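PDB 4YHC: sterol regulatory element-binding protein cleavage-activating protein from Schizosaccharomyces pombe, which escorts the transcription factor precursor sre1 for processing when sterol or oxygen is low, here represented by its WD40 domain. Local coordinates for residues Pro117-Asn122 with Val142-Gly147. The protein carries 9 engineered substitutions. Sequence-based numbering, arbitrary orientation.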
loop_
_atom_site.group_PDB
_atom_site.type_symbol
_atom_site.label_atom_id
_atom_site.label_comp_id
_atom_site.label_asym_id
_atom_site.label_seq_id
_atom_site.Cartn_x
_atom_site.Cartn_y
_atom_site.Cartn_z
ATOM N N PRO A 117 -6.545 15.733 19.562
ATOM C CA PRO A 117 -6.164 14.470 20.238
ATOM C C PRO A 117 -7.110 14.118 21.365
ATOM O O PRO A 117 -7.424 15.017 22.131
ATOM C CB PRO A 117 -4.763 14.755 20.787
ATOM C CG PRO A 117 -4.638 16.228 20.810
ATOM C CD PRO A 117 -5.449 16.710 19.653
ATOM N N ASN A 118 -7.556 12.867 21.515
ATOM C CA ASN A 118 -7.038 11.671 20.818
ATOM C C ASN A 118 -7.637 11.453 19.405
ATOM O O ASN A 118 -8.431 10.529 19.187
ATOM C CB ASN A 118 -7.301 10.389 21.651
ATOM C CG ASN A 118 -6.917 10.525 23.118
ATOM O OD1 ASN A 118 -7.572 11.236 23.872
ATOM N ND2 ASN A 118 -5.884 9.802 23.538
ATOM N N SER A 119 -7.240 12.299 18.458
ATOM C CA SER A 119 -7.616 12.178 17.070
ATOM C C SER A 119 -6.539 11.347 16.407
ATOM O O SER A 119 -5.349 11.535 16.655
ATOM C CB SER A 119 -7.704 13.555 16.416
ATOM O OG SER A 119 -8.534 13.509 15.275
ATOM N N LYS A 120 -6.987 10.389 15.619
ATOM C CA LYS A 120 -6.144 9.595 14.777
ATOM C C LYS A 120 -6.056 10.308 13.406
ATOM O O LYS A 120 -7.054 10.746 12.878
ATOM C CB LYS A 120 -6.745 8.188 14.643
ATOM C CG LYS A 120 -6.198 7.183 15.649
ATOM C CD LYS A 120 -6.555 7.473 17.112
ATOM C CE LYS A 120 -5.610 6.737 18.062
ATOM N NZ LYS A 120 -6.240 6.245 19.318
ATOM N N LEU A 121 -4.854 10.406 12.858
ATOM C CA LEU A 121 -4.642 11.049 11.561
ATOM C C LEU A 121 -4.315 10.091 10.435
ATOM O O LEU A 121 -3.561 9.143 10.629
ATOM C CB LEU A 121 -3.458 12.005 11.643
ATOM C CG LEU A 121 -3.553 13.188 12.568
ATOM C CD1 LEU A 121 -2.486 14.179 12.098
ATOM C CD2 LEU A 121 -4.930 13.844 12.576
ATOM N N ASN A 122 -4.822 10.394 9.254
ATOM C CA ASN A 122 -4.267 9.846 8.031
ATOM C C ASN A 122 -3.836 11.013 7.170
ATOM O O ASN A 122 -4.607 11.963 7.077
ATOM C CB ASN A 122 -5.322 9.027 7.347
ATOM C CG ASN A 122 -4.750 8.103 6.311
ATOM O OD1 ASN A 122 -3.534 7.871 6.260
ATOM N ND2 ASN A 122 -5.626 7.565 5.460
ATOM N N VAL A 142 -5.035 16.085 5.389
ATOM C CA VAL A 142 -5.010 15.555 6.716
ATOM C C VAL A 142 -6.398 15.152 7.104
ATOM O O VAL A 142 -7.313 15.992 7.150
ATOM C CB VAL A 142 -4.497 16.630 7.708
ATOM C CG1 VAL A 142 -4.440 16.072 9.117
ATOM C CG2 VAL A 142 -3.110 17.046 7.295
ATOM N N VAL A 143 -6.572 13.870 7.366
ATOM C CA VAL A 143 -7.862 13.317 7.682
ATOM C C VAL A 143 -7.881 12.873 9.127
ATOM O O VAL A 143 -7.009 12.105 9.579
ATOM C CB VAL A 143 -8.244 12.116 6.767
ATOM C CG1 VAL A 143 -9.636 11.598 7.104
ATOM C CG2 VAL A 143 -8.192 12.519 5.290
ATOM N N GLU A 144 -8.916 13.314 9.846
ATOM C CA GLU A 144 -9.083 12.963 11.251
ATOM C C GLU A 144 -10.198 11.980 11.445
ATOM O O GLU A 144 -11.224 12.038 10.796
ATOM C CB GLU A 144 -9.373 14.194 12.081
ATOM C CG GLU A 144 -8.184 15.118 12.242
ATOM C CD GLU A 144 -8.558 16.345 13.048
ATOM O OE1 GLU A 144 -8.909 16.156 14.254
ATOM O OE2 GLU A 144 -8.516 17.473 12.468
ATOM N N SER A 145 -9.992 11.041 12.334
ATOM C CA SER A 145 -11.061 10.055 12.583
ATOM C C SER A 145 -12.368 10.703 13.038
ATOM O O SER A 145 -13.437 10.128 12.872
ATOM C CB SER A 145 -10.588 9.071 13.613
ATOM O OG SER A 145 -9.813 9.798 14.534
ATOM N N SER A 146 -12.242 11.924 13.558
ATOM C CA SER A 146 -13.357 12.770 13.966
ATOM C C SER A 146 -14.299 13.106 12.805
ATOM O O SER A 146 -15.452 13.406 13.030
ATOM C CB SER A 146 -12.815 14.069 14.614
ATOM O OG SER A 146 -12.334 15.006 13.634
ATOM N N GLY A 147 -13.825 13.048 11.569
ATOM C CA GLY A 147 -14.652 13.424 10.441
ATOM C C GLY A 147 -14.230 14.723 9.815
ATOM O O GLY A 147 -14.798 15.141 8.835
#
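Asn122 and Val143 pair across two antiparallel strands through two backbone hydrogen bonds. Asn122 N reaches Val143 O at 2.8 Å, and Val143 N returns to Asn122 O. Leu121 and Glu144 form the next, non-hydrogen-bonded pair. Their side chains lie alongside each other on the same face of the sheet, with Leu121 CD2 3.5 Å from Glu144 CG. The other methyl, Leu121 CD1, meets Val142 CG1 at 4.0 Å. Past Leu121 and Glu144 the strands give way to loop, but hydrogen bonds still link Lys120 and Ser145. Ser145 N donates to Lys120 O at 3.0 Å. The Ser145 hydroxyl takes the place of a backbone carbonyl and accepts Lys120 N at 3.1 Å, with an angle of 151° at the hydrogen. Its chi1 of 37° sets OG between its own backbone N and carbonyl carbon, turned to the N-H of Lys120. Ser119 OG donates to Glu144 OE1, although the position of this oxygen is less certain. An alanine in place of Glu144 would probably open a gap beside Leu121 CD2, where CG now packs, and take from Ser119 OG its likely acceptor. Glu144 OE2 has weak partners in Gln150 and, at long range, Lys116. A type I turn from Glu144 to Gly147, closed by Gly147 N to Glu144 O, leads the chain toward strand 148-156. The contact thus joins the first two strands of a four-stranded WD40 propeller blade, in predicted repeat WD 3. Leu121 and Val142 pack on Phe92 of strand 88-92, while Val143 touches Ile175 and Asn122 ND2 bonds Ser178 on strand 175-182.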